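Local coordinates for kelch-like protein 7 (Homo sapiens, PDB 3II7) that acts as the substrate-specific adapter of a CUL3-RBX1 E3 ubiquitin ligase, of which this piece is the Kelch-repeat domain, at residues 83-88 with 121-126; 59-64 with 102-107; 96-101 with 150-155. All blocks are in the same frame, centred on the assembly; numbering follows the deposited sequence.

Interaction 1 of 3, residues 83-88 with 121-126. With EDO (1,2-ethanediol), chain R.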
loop_
_atom_site.group_PDB
_atom_site.type_symbol
_atom_site.label_atom_id
_atom_site.label_comp_id
_atom_site.label_asym_id
_atom_site.label_seq_id
_atom_site.Cartn_x
_atom_site.Cartn_y
_atom_site.Cartn_z
ATOM N N TYR A 83 -11.679 2.464 -17.207
ATOM C CA TYR A 83 -11.056 2.088 -18.461
ATOM C C TYR A 83 -9.871 1.162 -18.222
ATOM O O TYR A 83 -9.465 0.954 -17.075
ATOM C CB TYR A 83 -10.675 3.326 -19.280
ATOM C CG TYR A 83 -9.696 4.245 -18.635
ATOM C CD1 TYR A 83 -8.350 4.206 -18.981
ATOM C CD2 TYR A 83 -10.110 5.216 -17.713
ATOM C CE1 TYR A 83 -7.422 5.081 -18.383
ATOM C CE2 TYR A 83 -9.196 6.099 -17.156
ATOM C CZ TYR A 83 -7.864 6.020 -17.491
ATOM O OH TYR A 83 -6.951 6.900 -16.941
ATOM N N SER A 84 -9.346 0.562 -19.287
ATOM C CA SER A 84 -8.263 -0.415 -19.113
ATOM C C SER A 84 -7.115 -0.189 -20.063
ATOM O O SER A 84 -7.324 0.136 -21.244
ATOM C CB SER A 84 -8.783 -1.838 -19.302
ATOM O OG SER A 84 -9.840 -2.121 -18.424
ATOM N N LYS A 85 -5.909 -0.374 -19.539
ATOM C CA LYS A 85 -4.663 -0.299 -20.296
ATOM C C LYS A 85 -3.896 -1.597 -20.086
ATOM O O LYS A 85 -4.344 -2.441 -19.362
ATOM C CB LYS A 85 -3.848 0.880 -19.790
ATOM C CG LYS A 85 -4.519 2.207 -20.012
ATOM C CD LYS A 85 -4.457 2.579 -21.493
ATOM C CE LYS A 85 -5.339 3.751 -21.821
ATOM N NZ LYS A 85 -5.544 3.814 -23.290
ATOM N N LEU A 86 -2.762 -1.774 -20.768
ATOM C CA LEU A 86 -1.968 -2.967 -20.535
ATOM C C LEU A 86 -1.107 -2.709 -19.314
ATOM O O LEU A 86 -0.661 -1.595 -19.090
ATOM C CB LEU A 86 -1.180 -3.392 -21.788
ATOM C CG LEU A 86 -2.077 -4.065 -22.861
ATOM C CD1 LEU A 86 -1.281 -4.384 -24.155
ATOM C CD2 LEU A 86 -2.781 -5.348 -22.327
ATOM N N GLY A 87 -0.985 -3.726 -18.470
ATOM C CA GLY A 87 -0.454 -3.577 -17.136
ATOM C C GLY A 87 1.017 -3.748 -17.130
ATOM O O GLY A 87 1.656 -3.581 -18.179
ATOM N N PRO A 88 1.592 -4.104 -15.946
ATOM C CA PRO A 88 3.010 -4.158 -15.963
ATOM C C PRO A 88 3.473 -5.223 -16.943
ATOM O O PRO A 88 2.815 -6.264 -17.069
ATOM C CB PRO A 88 3.380 -4.504 -14.500
ATOM C CG PRO A 88 2.260 -5.319 -14.009
ATOM C CD PRO A 88 1.015 -4.799 -14.779
ATOM N N GLU A 121 9.445 -1.458 -12.437
ATOM C CA GLU A 121 8.912 -1.054 -13.764
ATOM C C GLU A 121 8.018 0.155 -13.563
ATOM O O GLU A 121 7.244 0.174 -12.607
ATOM C CB GLU A 121 8.080 -2.212 -14.400
ATOM C CG GLU A 121 8.828 -3.554 -14.542
ATOM C CD GLU A 121 8.025 -4.688 -15.211
ATOM O OE1 GLU A 121 6.820 -4.885 -14.913
ATOM O OE2 GLU A 121 8.633 -5.435 -16.004
ATOM N N CYS A 122 8.092 1.164 -14.442
ATOM C CA CYS A 122 7.206 2.290 -14.286
ATOM C C CYS A 122 6.455 2.632 -15.549
ATOM O O CYS A 122 6.920 2.373 -16.660
ATOM C CB CYS A 122 7.923 3.483 -13.689
ATOM S SG CYS A 122 8.685 4.633 -14.766
ATOM N N TYR A 123 5.265 3.195 -15.338
ATOM C CA TYR A 123 4.343 3.562 -16.382
ATOM C C TYR A 123 4.299 5.067 -16.442
ATOM O O TYR A 123 3.999 5.726 -15.429
ATOM C CB TYR A 123 2.952 3.022 -16.064
ATOM C CG TYR A 123 1.856 3.322 -17.094
ATOM C CD1 TYR A 123 1.843 2.693 -18.338
ATOM C CD2 TYR A 123 0.814 4.206 -16.800
ATOM C CE1 TYR A 123 0.843 2.952 -19.270
ATOM C CE2 TYR A 123 -0.202 4.464 -17.725
ATOM C CZ TYR A 123 -0.176 3.840 -18.955
ATOM O OH TYR A 123 -1.173 4.085 -19.859
ATOM N N ASP A 124 4.601 5.623 -17.617
ATOM C CA ASP A 124 4.559 7.063 -17.820
ATOM C C ASP A 124 3.135 7.424 -18.224
ATOM O O ASP A 124 2.682 7.046 -19.293
ATOM C CB ASP A 124 5.555 7.493 -18.889
ATOM C CG ASP A 124 5.642 9.001 -19.027
ATOM O OD1 ASP A 124 4.589 9.646 -19.143
ATOM O OD2 ASP A 124 6.755 9.535 -19.016
ATOM N N THR A 125 2.411 8.114 -17.338
ATOM C CA THR A 125 0.982 8.383 -17.577
ATOM C C THR A 125 0.750 9.357 -18.732
ATOM O O THR A 125 -0.352 9.403 -19.272
ATOM C CB THR A 125 0.230 8.932 -16.305
ATOM O OG1 THR A 125 0.742 10.221 -15.957
ATOM C CG2 THR A 125 0.377 7.990 -15.118
ATOM N N ARG A 126 1.780 10.135 -19.097
ATOM C CA ARG A 126 1.676 11.091 -20.216
ATOM C C ARG A 126 1.817 10.379 -21.565
ATOM O O ARG A 126 0.977 10.550 -22.445
ATOM C CB ARG A 126 2.728 12.199 -20.075
ATOM C CG ARG A 126 2.653 13.284 -21.179
ATOM C CD ARG A 126 3.554 14.468 -20.880
ATOM N NE ARG A 126 4.978 14.134 -20.991
ATOM C CZ ARG A 126 5.656 14.010 -22.141
ATOM N NH1 ARG A 126 5.051 14.171 -23.325
ATOM N NH2 ARG A 126 6.953 13.712 -22.108
HETATM C C1 EDO R . -0.879 0.974 -22.373
HETATM O O1 EDO R . -2.014 0.131 -22.653
HETATM C C2 EDO R . 0.387 0.115 -22.232
HETATM O O2 EDO R . 0.712 -0.561 -23.464
#
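K85 and Y123 meet at about a right angle, the methylene part of the lysine lying across the phenol hydroxyl: K85 CG is 3.8 Å from Y123 OH. CG lies beside the hydroxyl, and the bend at chi2 (-73°) keeps CD near it while the amine leads away, to a weak, long ion pair with E128. Y123 points at the lysine, its ring anti to the backbone N (chi1 -179°); the ring also meets that of W130. A 1,2-ethanediol, probably from the crystallisation liquor, lies at the edge of the Y123 ring, its C1 4.1 Å from Y123 CE1, and L86 N donates to its O1 over 2.8 Å in a nearly straight bond (177°). Further along, E121 OE1 comes within 3.5 Å of P88 CB. Extended beyond CG, the glutamate carries its carboxylate to R92, in a salt bridge from OE1, and to T90, whose hydroxyl bonds OE2. Strands 81-86 and 120-124 belong to successive blades of the Kelch beta-propeller, and lysine and tyrosine suit the seam, which their long, partly apolar side chains span. Across the segments the contact is thus van der Waals, while R92 and T90 satisfy the buried carboxylate and probably favour its ionised form.

Interaction 2 of 3, residues 59-64 with 102-107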
loop_
_atom_site.group_PDB
_atom_site.type_symbol
_atom_site.label_atom_id
_atom_site.label_comp_id
_atom_site.label_asym_id
_atom_site.label_seq_id
_atom_site.Cartn_x
_atom_site.Cartn_y
_atom_site.Cartn_z
ATOM N N TYR A 59 -5.197 3.501 -10.384
ATOM C CA TYR A 59 -4.702 2.391 -11.209
ATOM C C TYR A 59 -4.651 1.139 -10.364
ATOM O O TYR A 59 -4.063 1.144 -9.239
ATOM C CB TYR A 59 -3.298 2.696 -11.734
ATOM C CG TYR A 59 -3.257 3.896 -12.639
ATOM C CD1 TYR A 59 -3.335 3.754 -14.021
ATOM C CD2 TYR A 59 -3.149 5.160 -12.121
ATOM C CE1 TYR A 59 -3.302 4.856 -14.855
ATOM C CE2 TYR A 59 -3.089 6.282 -12.939
ATOM C CZ TYR A 59 -3.175 6.129 -14.310
ATOM O OH TYR A 59 -3.143 7.224 -15.118
ATOM N N ILE A 60 -5.271 0.073 -10.878
ATOM C CA ILE A 60 -5.261 -1.240 -10.228
ATOM C C ILE A 60 -4.459 -2.165 -11.119
ATOM O O ILE A 60 -4.777 -2.332 -12.324
ATOM C CB ILE A 60 -6.672 -1.770 -10.031
ATOM C CG1 ILE A 60 -7.408 -0.888 -9.021
ATOM C CG2 ILE A 60 -6.648 -3.266 -9.509
ATOM C CD1 ILE A 60 -8.842 -1.212 -8.826
ATOM N N LEU A 61 -3.387 -2.717 -10.565
ATOM C CA LEU A 61 -2.423 -3.460 -11.382
ATOM C C LEU A 61 -1.858 -4.681 -10.653
ATOM O O LEU A 61 -1.877 -4.754 -9.418
ATOM C CB LEU A 61 -1.323 -2.497 -11.880
ATOM C CG LEU A 61 -0.554 -1.730 -10.809
ATOM C CD1 LEU A 61 0.557 -2.586 -10.225
ATOM C CD2 LEU A 61 -0.002 -0.443 -11.397
ATOM N N GLY A 62 -1.382 -5.656 -11.441
ATOM C CA GLY A 62 -0.827 -6.876 -10.892
ATOM C C GLY A 62 -1.886 -7.803 -10.331
ATOM O O GLY A 62 -3.110 -7.622 -10.562
ATOM N N GLY A 63 -1.430 -8.811 -9.604
ATOM C CA GLY A 63 -2.312 -9.775 -9.033
ATOM C C GLY A 63 -2.791 -10.828 -10.013
ATOM O O GLY A 63 -2.383 -10.877 -11.190
ATOM N N SER A 64 -3.669 -11.674 -9.517
ATOM C CA SER A 64 -4.117 -12.836 -10.271
ATOM C C SER A 64 -5.556 -13.180 -9.961
ATOM O O SER A 64 -6.116 -12.735 -8.957
ATOM C CB SER A 64 -3.228 -14.032 -9.936
ATOM O OG SER A 64 -3.210 -14.298 -8.525
ATOM N N GLY A 102 4.044 11.967 -12.254
ATOM C CA GLY A 102 3.401 11.471 -13.488
ATOM C C GLY A 102 3.756 10.057 -13.893
ATOM O O GLY A 102 3.230 9.545 -14.894
ATOM N N LYS A 103 4.619 9.398 -13.116
ATOM C CA LYS A 103 4.940 8.008 -13.348
ATOM C C LYS A 103 4.368 7.104 -12.238
ATOM O O LYS A 103 4.383 7.467 -11.049
ATOM C CB LYS A 103 6.442 7.804 -13.435
ATOM C CG LYS A 103 7.055 8.346 -14.734
ATOM C CD LYS A 103 7.506 9.770 -14.611
ATOM C CE LYS A 103 8.439 10.156 -15.763
ATOM N NZ LYS A 103 8.935 11.543 -15.602
ATOM N N ILE A 104 3.868 5.947 -12.643
ATOM C CA ILE A 104 3.423 4.911 -11.715
ATOM C C ILE A 104 4.512 3.862 -11.606
ATOM O O ILE A 104 4.816 3.190 -12.588
ATOM C CB ILE A 104 2.141 4.207 -12.222
ATOM C CG1 ILE A 104 1.026 5.219 -12.537
ATOM C CG2 ILE A 104 1.693 3.173 -11.232
ATOM C CD1 ILE A 104 0.720 6.167 -11.482
ATOM N N TYR A 105 5.061 3.695 -10.413
ATOM C CA TYR A 105 6.109 2.724 -10.157
ATOM C C TYR A 105 5.546 1.455 -9.537
ATOM O O TYR A 105 4.618 1.500 -8.720
ATOM C CB TYR A 105 7.192 3.311 -9.242
ATOM C CG TYR A 105 7.932 4.487 -9.833
ATOM C CD1 TYR A 105 9.143 4.316 -10.483
ATOM C CD2 TYR A 105 7.425 5.780 -9.720
ATOM C CE1 TYR A 105 9.827 5.380 -11.026
ATOM C CE2 TYR A 105 8.122 6.875 -10.270
ATOM C CZ TYR A 105 9.322 6.647 -10.919
ATOM O OH TYR A 105 10.014 7.707 -11.457
ATOM N N THR A 106 6.094 0.331 -9.984
ATOM C CA THR A 106 5.732 -1.000 -9.460
ATOM C C THR A 106 6.984 -1.729 -9.092
ATOM O O THR A 106 7.946 -1.731 -9.857
ATOM C CB THR A 106 4.878 -1.808 -10.481
ATOM O OG1 THR A 106 5.634 -2.108 -11.645
ATOM C CG2 THR A 106 3.618 -1.006 -10.891
ATOM N N SER A 107 6.995 -2.354 -7.909
ATOM C CA SER A 107 8.193 -3.040 -7.402
ATOM C C SER A 107 7.917 -4.380 -6.803
ATOM O O SER A 107 6.913 -4.603 -6.136
ATOM C CB SER A 107 8.897 -2.193 -6.315
ATOM O OG SER A 107 8.054 -2.064 -5.167
#
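Apolar contacts join Y59 and L61 to I104 and T106. I104 lies over one face of the Y59 ring, offset toward the rim, with its CD1 4.0 Å from Y59 CD2 and its CG1 4.2 Å above the ring plane. The other branch of the same isoleucine serves the leucine: I104 CG2 is 4.0 Å from L61 CD2. Beta-branching thus suits this position, since one side chain fills the space beside two neighbours. L61 CG sits between the backbone N and the carbonyl carbon (chi1 57°), a crowded position for leucine, and from there both methyls face T106, with L61 CD1 3.5 Å from T106 CG2. Strands 59-61 and 103-107, whose short axes come within 10.3 Å and run in nearly the same direction, 25° apart, are the second strands of adjacent four-stranded propeller blades, stacked face against face. The first runs on into G62 and G63, the paired glycines that mark a Kelch repeat, both with positive phi, which glycine accommodates readily. Polar interactions concern T106, a residue with two faces. While its methyl packs against L61, its hydroxyl turns elsewhere, to E121 O and R92 NH2, so a buried OG1 is satisfied without disturbing the apolar side.

Interaction 3 of 3, residues 96-101 with 150-155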
loop_
_atom_site.group_PDB
_atom_site.type_symbol
_atom_site.label_atom_id
_atom_site.label_comp_id
_atom_site.label_asym_id
_atom_site.label_seq_id
_atom_site.Cartn_x
_atom_site.Cartn_y
_atom_site.Cartn_z
ATOM N N ALA A 96 4.243 -3.919 -4.986
ATOM C CA ALA A 96 3.857 -2.666 -4.396
ATOM C C ALA A 96 3.870 -1.611 -5.494
ATOM O O ALA A 96 4.521 -1.776 -6.527
ATOM C CB ALA A 96 4.803 -2.285 -3.265
ATOM N N ALA A 97 3.128 -0.538 -5.276
ATOM C CA ALA A 97 3.041 0.546 -6.248
ATOM C C ALA A 97 2.898 1.887 -5.590
ATOM O O ALA A 97 2.291 1.996 -4.507
ATOM C CB ALA A 97 1.873 0.298 -7.248
ATOM N N CYS A 98 3.407 2.927 -6.260
ATOM C CA CYS A 98 3.222 4.295 -5.848
ATOM C C CYS A 98 3.385 5.209 -7.063
ATOM O O CYS A 98 3.757 4.742 -8.133
ATOM C CB CYS A 98 4.141 4.666 -4.682
ATOM S SG CYS A 98 5.842 4.889 -5.134
ATOM N N ALA A 99 3.115 6.508 -6.903
ATOM C CA ALA A 99 3.253 7.447 -8.012
ATOM C C ALA A 99 4.153 8.593 -7.628
ATOM O O ALA A 99 4.120 9.079 -6.478
ATOM C CB ALA A 99 1.889 7.990 -8.403
ATOM N N ALA A 100 4.965 9.025 -8.584
ATOM C CA ALA A 100 5.789 10.211 -8.416
ATOM C C ALA A 100 5.915 10.935 -9.747
ATOM O O ALA A 100 6.349 10.328 -10.741
ATOM C CB ALA A 100 7.195 9.828 -7.880
ATOM N N GLU A 101 5.533 12.215 -9.755
ATOM C CA GLU A 101 5.735 13.114 -10.922
ATOM C C GLU A 101 5.254 12.510 -12.264
ATOM O O GLU A 101 5.977 12.514 -13.264
ATOM C CB GLU A 101 7.198 13.553 -10.997
ATOM C CG GLU A 101 7.687 14.204 -9.672
ATOM C CD GLU A 101 9.078 14.844 -9.766
ATOM O OE1 GLU A 101 9.400 15.412 -10.831
ATOM O OE2 GLU A 101 9.839 14.785 -8.762
ATOM N N GLY A 150 9.356 13.331 -3.499
ATOM C CA GLY A 150 9.960 12.967 -4.776
ATOM C C GLY A 150 10.770 11.673 -4.789
ATOM O O GLY A 150 11.159 11.228 -5.853
ATOM N N LEU A 151 11.018 11.084 -3.610
ATOM C CA LEU A 151 11.777 9.836 -3.480
ATOM C C LEU A 151 10.806 8.707 -3.218
ATOM O O LEU A 151 9.705 8.921 -2.705
ATOM C CB LEU A 151 12.789 9.934 -2.331
ATOM C CG LEU A 151 13.835 11.060 -2.431
ATOM C CD1 LEU A 151 14.909 11.006 -1.317
ATOM C CD2 LEU A 151 14.500 11.030 -3.795
ATOM N N ILE A 152 11.219 7.506 -3.569
ATOM C CA ILE A 152 10.380 6.332 -3.455
ATOM C C ILE A 152 11.024 5.377 -2.474
ATOM O O ILE A 152 12.116 4.866 -2.717
ATOM C CB ILE A 152 10.219 5.674 -4.810
ATOM C CG1 ILE A 152 9.526 6.671 -5.766
ATOM C CG2 ILE A 152 9.419 4.324 -4.712
ATOM C CD1 ILE A 152 9.261 6.160 -7.093
ATOM N N TYR A 153 10.322 5.124 -1.379
ATOM C CA TYR A 153 10.830 4.308 -0.275
ATOM C C TYR A 153 10.153 2.957 -0.282
ATOM O O TYR A 153 8.922 2.853 -0.426
ATOM C CB TYR A 153 10.560 4.958 1.060
ATOM C CG TYR A 153 11.293 6.239 1.284
ATOM C CD1 TYR A 153 12.471 6.285 2.025
ATOM C CD2 TYR A 153 10.835 7.416 0.729
ATOM C CE1 TYR A 153 13.158 7.471 2.201
ATOM C CE2 TYR A 153 11.522 8.623 0.914
ATOM C CZ TYR A 153 12.693 8.635 1.660
ATOM O OH TYR A 153 13.381 9.809 1.856
ATOM N N VAL A 154 10.953 1.920 -0.105
ATOM C CA VAL A 154 10.463 0.574 0.092
ATOM C C VAL A 154 10.958 0.054 1.451
ATOM O O VAL A 154 12.081 0.316 1.814
ATOM C CB VAL A 154 11.012 -0.339 -1.000
ATOM C CG1 VAL A 154 10.731 -1.760 -0.670
ATOM C CG2 VAL A 154 10.417 0.020 -2.357
ATOM N N CYS A 155 10.124 -0.693 2.173
ATOM C CA CYS A 155 10.568 -1.397 3.343
ATOM C C CYS A 155 9.786 -2.652 3.618
ATOM O O CYS A 155 8.557 -2.779 3.328
ATOM C CB CYS A 155 10.604 -0.553 4.581
ATOM S SG CYS A 155 9.030 0.006 5.084
HETATM O O HOH W 1 10.058 12.190 -8.133
#
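Two neighbouring blades of the Kelch propeller meet here, strand 96-100 being the innermost of one and strand 151-155 the second of the next. C98 SG touches I152 CG2 at 3.6 Å. The thiol occupies the place between the backbone N and the carbonyl carbon (chi1 74°), and the isoleucine spreads round it, with both I152 CG1 and I152 CD1 4.1 Å from C98 SG. A small, polarisable sulfur suits a place where the branches of isoleucine press in. The end of the isoleucine reaches A100, two residues after C98, with I152 CD1 4.3 Å from A100 CB; a single methyl leaves room for it, and I152 also packs on Y105 of strand 103-107. In such a propeller the blades are separate antiparallel sheets ringed about an axis, and apolar side chains of this kind fill the seam between them. Toward the edge the chemistry becomes polar. G150 sits in the turn joining strands 144-148 and 151-155, with phi 89° and psi -9°, backbone angles that would jam a CB against the preceding carbonyl oxygen, and its N donates to E147. A water bridges the two segments, donating to E101 OE2 and to G150 O, each over 2.7 Å. The carboxylate of E101, a residue with positive phi at the turn after strand 96-100, thereby reaches the backbone of the next blade through solvent.

How the interactions relate
All three contacts lie between adjacent four-stranded blades of one six-bladed Kelch propeller. Interactions 1 and 2 bridge the same seam, from the sheet of strands 50-54 to 81-86 to that of 96-100 to 129-133; interaction 3 bridges the next, to the sheet of 144-148 to 180-184. Centres of interactions 1 and 2 are 7 Å apart and those of 2 and 3 are 11 Å apart; both pairs touch through strand pairing within the middle sheet. Interactions 1 and 3, with centres 15 Å apart, do not touch. The segments run 59-64, 83-88, 96-101, 102-107, 121-126, 150-155, so every pair of contacts interleaves. Sheet packing on sheet builds the propeller that in this family probably presents the substrate-binding surface.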